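Local structure of RNA polymerase sigma factor SIGMA-28 (FliA) (Aquifex aeolicus, 1RP3) at residues D88-V94 against K138-S142; K97-I101 against T135-I139. The protein is the flagellar sigma factor, which probably directs RNA polymerase to its promoters and is held here in an inactive conformation by the anti-sigma factor FlgM. All blocks are in the same frame, centred on the assembly; numbering follows the deposited sequence.

Contact 1 of 2, residues D88-V94 against K138-S142; sequences DFGSRQV and KINFS
A very short hydrogen bond, 2.4 Å from Ser142 OG to the carbonyl O of Phe89, pins a turn to the side of a helix. Residues 88-91 form a type I beta turn; Ser91 OG (chi1 p) bonds back to Asp88 O at 3.1 Å, and Ser91, with psi at 158°, takes the N-cap position before helix 92-112. Segment 138-142 is regular helix. In register, Phe89 CA lies 5.3 Å from Ser142 CA and Val94 CA 6.3 Å from Ile139 CA. The Phe89 ring (chi1 m) is buried: its CD1 comes 3.7 Å from Lys138 O, and Phe141 (chi1 t) points an edge at its face in a T-shaped pair, centroids 5.1 Å apart and planes at 60°. Leu36 and Leu84 pack on both rings, so this aromatic pair joins the loop around Leu36 and the end of helix 66-85 to helix 129-158 in the sigma-70 region 3 part of the chain. Lys138 runs m, t, p, t past Val94, with its CE 3.7 Å from Val94 CG2, and ends in a salt bridge, NZ to Asp88 OD2 at 2.9 Å. Val94 (chi1 t) points toward the helix and sets CG1 3.9 Å from Ile139 CG1 and 4.0 Å from Ser142 OG.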
ATOM      1  N   ASP A  88       2.450   4.287 -15.570  1.00 53.55           N
ATOM      2  CA  ASP A  88       1.263   4.432 -16.410  1.00 54.02           C
ATOM      3  C   ASP A  88      -0.061   4.024 -15.787  1.00 52.84           C
ATOM      4  O   ASP A  88      -0.982   3.645 -16.504  1.00 53.05           O
ATOM      5  CB  ASP A  88       1.463   3.629 -17.693  1.00 56.59           C
ATOM      6  CG  ASP A  88       1.442   2.122 -17.447  1.00 60.28           C
ATOM      7  OD1 ASP A  88       1.895   1.670 -16.373  1.00 61.45           O
ATOM      8  OD2 ASP A  88       0.946   1.381 -18.324  1.00 66.25           O
ATOM      9  N   PHE A  89      -0.181   4.119 -14.470  1.00 51.99           N
ATOM     10  CA  PHE A  89      -1.420   3.711 -13.816  1.00 50.85           C
ATOM     11  C   PHE A  89      -2.651   4.531 -14.143  1.00 52.45           C
ATOM     12  O   PHE A  89      -3.730   3.972 -14.328  1.00 54.25           O
ATOM     13  CB  PHE A  89      -1.245   3.610 -12.307  1.00 48.84           C
ATOM     14  CG  PHE A  89      -0.456   2.414 -11.879  1.00 46.39           C
ATOM     15  CD1 PHE A  89      -0.992   1.139 -11.992  1.00 44.46           C
ATOM     16  CD2 PHE A  89       0.832   2.557 -11.389  1.00 44.74           C
ATOM     17  CE1 PHE A  89      -0.257   0.025 -11.614  1.00 43.66           C
ATOM     18  CE2 PHE A  89       1.573   1.450 -11.009  1.00 45.50           C
ATOM     19  CZ  PHE A  89       1.031   0.180 -11.125  1.00 43.24           C
ATOM     20  N   GLY A  90      -2.503   5.847 -14.220  1.00 51.58           N
ATOM     21  CA  GLY A  90      -3.654   6.675 -14.533  1.00 52.63           C
ATOM     22  C   GLY A  90      -3.864   6.942 -16.018  1.00 52.33           C
ATOM     23  O   GLY A  90      -4.668   7.803 -16.377  1.00 51.47           O
ATOM     24  N   SER A  91      -3.168   6.188 -16.872  1.00 51.22           N
ATOM     25  CA  SER A  91      -3.256   6.357 -18.318  1.00 50.91           C
ATOM     26  C   SER A  91      -4.655   6.119 -18.891  1.00 52.11           C
ATOM     27  O   SER A  91      -5.494   5.459 -18.274  1.00 51.56           O
ATOM     28  CB  SER A  91      -2.238   5.461 -19.028  1.00 49.15           C
ATOM     29  OG  SER A  91      -2.675   4.111 -19.089  1.00 53.44           O
ATOM     30  N   ARG A  92      -4.892   6.679 -20.076  1.00 52.91           N
ATOM     31  CA  ARG A  92      -6.176   6.548 -20.763  1.00 53.23           C
ATOM     32  C   ARG A  92      -6.470   5.101 -21.172  1.00 52.13           C
ATOM     33  O   ARG A  92      -7.614   4.653 -21.074  1.00 52.33           O
ATOM     34  CB  ARG A  92      -6.232   7.481 -21.984  1.00 53.99           C
ATOM     35  N   GLN A  93      -5.441   4.375 -21.608  1.00 50.68           N
ATOM     36  CA  GLN A  93      -5.602   2.977 -22.007  1.00 50.41           C
ATOM     37  C   GLN A  93      -6.159   2.124 -20.846  1.00 51.54           C
ATOM     38  O   GLN A  93      -6.993   1.237 -21.055  1.00 51.31           O
ATOM     39  CB  GLN A  93      -4.267   2.411 -22.498  1.00 50.13           C
ATOM     40  N   VAL A  94      -5.704   2.409 -19.628  1.00 50.75           N
ATOM     41  CA  VAL A  94      -6.163   1.681 -18.450  1.00 50.96           C
ATOM     42  C   VAL A  94      -7.627   2.002 -18.163  1.00 51.50           C
ATOM     43  O   VAL A  94      -8.423   1.106 -17.875  1.00 52.29           O
ATOM     44  CB  VAL A  94      -5.286   2.014 -17.201  1.00 50.89           C
ATOM     45  CG1 VAL A  94      -5.900   1.445 -15.926  1.00 49.45           C
ATOM     46  CG2 VAL A  94      -3.897   1.451 -17.382  1.00 51.08           C
ATOM     47  N   LYS A 138      -4.095  -3.000 -12.139  1.00 35.51           N
ATOM     48  CA  LYS A 138      -3.697  -1.659 -12.565  1.00 35.96           C
ATOM     49  C   LYS A 138      -4.853  -0.694 -12.356  1.00 36.27           C
ATOM     50  O   LYS A 138      -4.665   0.410 -11.849  1.00 37.61           O
ATOM     51  CB  LYS A 138      -3.278  -1.635 -14.038  1.00 36.62           C
ATOM     52  CG  LYS A 138      -1.971  -2.351 -14.321  1.00 40.24           C
ATOM     53  CD  LYS A 138      -1.586  -2.257 -15.784  1.00 43.74           C
ATOM     54  CE  LYS A 138      -1.256  -0.832 -16.206  1.00 45.54           C
ATOM     55  NZ  LYS A 138      -0.916  -0.766 -17.663  1.00 45.78           N
ATOM     56  N   ILE A 139      -6.057  -1.141 -12.707  1.00 34.67           N
ATOM     57  CA  ILE A 139      -7.256  -0.329 -12.564  1.00 34.14           C
ATOM     58  C   ILE A 139      -7.441   0.046 -11.100  1.00 34.48           C
ATOM     59  O   ILE A 139      -7.527   1.229 -10.753  1.00 35.32           O
ATOM     60  CB  ILE A 139      -8.511  -1.076 -13.083  1.00 34.38           C
ATOM     61  CG1 ILE A 139      -8.487  -1.137 -14.611  1.00 34.19           C
ATOM     62  CG2 ILE A 139      -9.783  -0.389 -12.586  1.00 34.62           C
ATOM     63  CD1 ILE A 139      -9.493  -2.117 -15.196  1.00 35.05           C
ATOM     64  N   ASN A 140      -7.466  -0.973 -10.252  1.00 35.18           N
ATOM     65  CA  ASN A 140      -7.611  -0.789  -8.818  1.00 36.41           C
ATOM     66  C   ASN A 140      -6.490   0.038  -8.212  1.00 34.14           C
ATOM     67  O   ASN A 140      -6.717   0.804  -7.265  1.00 32.76           O
ATOM     68  CB  ASN A 140      -7.708  -2.140  -8.116  1.00 36.79           C
ATOM     69  CG  ASN A 140      -9.101  -2.700  -8.159  1.00 43.02           C
ATOM     70  OD1 ASN A 140      -9.350  -3.751  -8.748  1.00 45.05           O
ATOM     71  ND2 ASN A 140     -10.040  -1.972  -7.560  1.00 46.28           N
ATOM     72  N   PHE A 141      -5.281  -0.088  -8.757  1.00 34.13           N
ATOM     73  CA  PHE A 141      -4.200   0.696  -8.188  1.00 34.43           C
ATOM     74  C   PHE A 141      -4.336   2.186  -8.517  1.00 36.32           C
ATOM     75  O   PHE A 141      -3.958   3.041  -7.709  1.00 37.91           O
ATOM     76  CB  PHE A 141      -2.814   0.147  -8.516  1.00 29.97           C
ATOM     77  CG  PHE A 141      -1.777   0.588  -7.530  1.00 30.20           C
ATOM     78  CD1 PHE A 141      -1.820   0.127  -6.219  1.00 27.97           C
ATOM     79  CD2 PHE A 141      -0.821   1.538  -7.873  1.00 31.22           C
ATOM     80  CE1 PHE A 141      -0.936   0.609  -5.270  1.00 30.63           C
ATOM     81  CE2 PHE A 141       0.072   2.029  -6.918  1.00 30.93           C
ATOM     82  CZ  PHE A 141       0.013   1.564  -5.620  1.00 29.37           C
ATOM     83  N   SER A 142      -4.937   2.487  -9.666  1.00 35.90           N
ATOM     84  CA  SER A 142      -5.169   3.867 -10.072  1.00 37.29           C
ATOM     85  C   SER A 142      -6.041   4.558  -9.036  1.00 35.66           C
ATOM     86  O   SER A 142      -5.827   5.725  -8.728  1.00 34.83           O
ATOM     87  CB  SER A 142      -5.891   3.922 -11.420  1.00 42.24           C
ATOM     88  OG  SER A 142      -5.114   3.327 -12.439  1.00 47.76           O
TER

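Contact 2 of 2, residues K97-I101 against T135-I139; sequences KERRI and TLDKI
Ile101 reaches out from helix 97-101 with chi1 m and chi2 t, extending CD1 into a small apolar pocket: 3.9 Å from Thr135 CG2, 4.2 Å from Leu136 CD2 and 4.2 Å from Ile139 CD1. Ile139, also m,t, points back the other way and lays its CD1 3.6 Å from both CA and CB of Glu98. Thr135 (chi1 m) offers its methyl to this contact, while its OG1 bonds to Glu131 O in its own helix. Lys97, m followed by three t angles, stretches along the exposed edge of the contact, with CD 4.0 Å from Thr135 CG2. Glu98 is likewise extended (t,t), and its OE2 bonds to Tyr143 OH. The nearest CA pairs are Glu98 to Ile139 at 6.6 Å and Lys97 to Thr135 at 7.7 Å. The two short axes pass 10.6 Å apart at a signed crossing angle of -121°, with no hydrogen bond between the segments. This is apolar helix-helix packing within the three-helix sigma-70 region 3 domain.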
ATOM      1  N   LYS A  97      -9.843   0.262 -20.741  1.00 49.92           N
ATOM      2  CA  LYS A  97     -10.000  -1.161 -20.445  1.00 48.14           C
ATOM      3  C   LYS A  97     -11.002  -1.379 -19.309  1.00 47.24           C
ATOM      4  O   LYS A  97     -11.763  -2.350 -19.312  1.00 45.56           O
ATOM      5  CB  LYS A  97      -8.651  -1.793 -20.097  1.00 47.18           C
ATOM      6  CG  LYS A  97      -7.722  -1.944 -21.290  1.00 44.99           C
ATOM      7  CD  LYS A  97      -6.362  -2.453 -20.868  1.00 45.24           C
ATOM      8  CE  LYS A  97      -5.440  -2.632 -22.058  1.00 46.15           C
ATOM      9  NZ  LYS A  97      -4.096  -3.134 -21.639  1.00 46.66           N
ATOM     10  N   GLU A  98     -11.023  -0.452 -18.360  1.00 45.73           N
ATOM     11  CA  GLU A  98     -11.951  -0.547 -17.251  1.00 46.22           C
ATOM     12  C   GLU A  98     -13.387  -0.491 -17.775  1.00 47.21           C
ATOM     13  O   GLU A  98     -14.256  -1.229 -17.301  1.00 47.43           O
ATOM     14  CB  GLU A  98     -11.711   0.579 -16.254  1.00 44.76           C
ATOM     15  CG  GLU A  98     -12.692   0.560 -15.101  1.00 46.65           C
ATOM     16  CD  GLU A  98     -12.450   1.656 -14.096  1.00 49.44           C
ATOM     17  OE1 GLU A  98     -11.572   2.518 -14.331  1.00 50.04           O
ATOM     18  OE2 GLU A  98     -13.139   1.647 -13.051  1.00 52.62           O
ATOM     19  N   ARG A  99     -13.623   0.380 -18.759  1.00 47.46           N
ATOM     20  CA  ARG A  99     -14.947   0.529 -19.358  1.00 47.54           C
ATOM     21  C   ARG A  99     -15.338  -0.762 -20.069  1.00 47.17           C
ATOM     22  O   ARG A  99     -16.375  -1.355 -19.763  1.00 46.75           O
ATOM     23  CB  ARG A  99     -14.975   1.706 -20.327  1.00 46.99           C
ATOM     24  N   ARG A 100     -14.457  -1.230 -20.951  1.00 46.46           N
ATOM     25  CA  ARG A 100     -14.682  -2.456 -21.705  1.00 48.49           C
ATOM     26  C   ARG A 100     -15.022  -3.614 -20.779  1.00 49.43           C
ATOM     27  O   ARG A 100     -15.963  -4.360 -21.049  1.00 50.45           O
ATOM     28  CB  ARG A 100     -13.451  -2.801 -22.553  1.00 49.10           C
ATOM     29  N   ILE A 101     -14.270  -3.750 -19.686  1.00 49.62           N
ATOM     30  CA  ILE A 101     -14.493  -4.821 -18.711  1.00 49.10           C
ATOM     31  C   ILE A 101     -15.858  -4.719 -18.027  1.00 49.16           C
ATOM     32  O   ILE A 101     -16.571  -5.712 -17.914  1.00 48.19           O
ATOM     33  CB  ILE A 101     -13.353  -4.881 -17.652  1.00 49.32           C
ATOM     34  CG1 ILE A 101     -12.054  -5.352 -18.314  1.00 49.13           C
ATOM     35  CG2 ILE A 101     -13.720  -5.829 -16.500  1.00 47.83           C
ATOM     36  CD1 ILE A 101     -10.855  -5.399 -17.372  1.00 47.88           C
ATOM     37  N   THR A 135      -4.717  -6.464 -15.423  1.00 39.04           N
ATOM     38  CA  THR A 135      -5.531  -5.302 -15.760  1.00 38.47           C
ATOM     39  C   THR A 135      -6.391  -4.797 -14.600  1.00 37.19           C
ATOM     40  O   THR A 135      -6.435  -3.591 -14.341  1.00 35.35           O
ATOM     41  CB  THR A 135      -6.378  -5.566 -17.013  1.00 38.64           C
ATOM     42  OG1 THR A 135      -5.504  -5.969 -18.071  1.00 41.80           O
ATOM     43  CG2 THR A 135      -7.108  -4.294 -17.447  1.00 38.35           C
ATOM     44  N   LEU A 136      -7.045  -5.723 -13.900  1.00 35.69           N
ATOM     45  CA  LEU A 136      -7.859  -5.383 -12.735  1.00 35.39           C
ATOM     46  C   LEU A 136      -6.975  -4.784 -11.626  1.00 37.13           C
ATOM     47  O   LEU A 136      -7.419  -3.917 -10.880  1.00 36.60           O
ATOM     48  CB  LEU A 136      -8.590  -6.623 -12.213  1.00 34.54           C
ATOM     49  CG  LEU A 136      -9.699  -7.166 -13.126  1.00 33.50           C
ATOM     50  CD1 LEU A 136     -10.222  -8.476 -12.595  1.00 32.51           C
ATOM     51  CD2 LEU A 136     -10.826  -6.159 -13.242  1.00 32.05           C
ATOM     52  N   ASP A 137      -5.713  -5.221 -11.547  1.00 37.58           N
ATOM     53  CA  ASP A 137      -4.795  -4.703 -10.541  1.00 38.36           C
ATOM     54  C   ASP A 137      -4.358  -3.280 -10.862  1.00 37.98           C
ATOM     55  O   ASP A 137      -4.279  -2.447  -9.958  1.00 37.52           O
ATOM     56  CB  ASP A 137      -3.582  -5.622 -10.367  1.00 40.23           C
ATOM     57  CG  ASP A 137      -3.891  -6.853  -9.515  1.00 41.54           C
ATOM     58  OD1 ASP A 137      -4.775  -6.774  -8.632  1.00 42.00           O
ATOM     59  OD2 ASP A 137      -3.236  -7.900  -9.718  1.00 41.45           O
ATOM     60  N   LYS A 138      -4.095  -3.000 -12.139  1.00 35.51           N
ATOM     61  CA  LYS A 138      -3.697  -1.659 -12.565  1.00 35.96           C
ATOM     62  C   LYS A 138      -4.853  -0.694 -12.356  1.00 36.27           C
ATOM     63  O   LYS A 138      -4.665   0.410 -11.849  1.00 37.61           O
ATOM     64  CB  LYS A 138      -3.278  -1.635 -14.038  1.00 36.62           C
ATOM     65  CG  LYS A 138      -1.971  -2.351 -14.321  1.00 40.24           C
ATOM     66  CD  LYS A 138      -1.586  -2.257 -15.784  1.00 43.74           C
ATOM     67  CE  LYS A 138      -1.256  -0.832 -16.206  1.00 45.54           C
ATOM     68  NZ  LYS A 138      -0.916  -0.766 -17.663  1.00 45.78           N
ATOM     69  N   ILE A 139      -6.057  -1.141 -12.707  1.00 34.67           N
ATOM     70  CA  ILE A 139      -7.256  -0.329 -12.564  1.00 34.14           C
ATOM     71  C   ILE A 139      -7.441   0.046 -11.100  1.00 34.48           C
ATOM     72  O   ILE A 139      -7.527   1.229 -10.753  1.00 35.32           O
ATOM     73  CB  ILE A 139      -8.511  -1.076 -13.083  1.00 34.38           C
ATOM     74  CG1 ILE A 139      -8.487  -1.137 -14.611  1.00 34.19           C
ATOM     75  CG2 ILE A 139      -9.783  -0.389 -12.586  1.00 34.62           C
ATOM     76  CD1 ILE A 139      -9.493  -2.117 -15.196  1.00 35.05           C
TER

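How the contacts relate
Coming from the N terminus, the chain finishes helix 66-85, turns through 88-91 and enters helix 92-112, so the first segments of both contacts follow one another closely. It then runs through helix 118-125 and returns along helix 129-158. Contact 2 closes the shorter loop, from 97-101 to 135-139; contact 1 closes a longer one, from 88-94 to 138-142, and the loop of contact 2 nests inside it. Their centres lie 8 Å apart, and Lys138 and Ile139 serve both. Contact 2 joins two helices of region 3, whereas contact 1 carries the same interface back to the turn between helix 66-85 and helix 92-112.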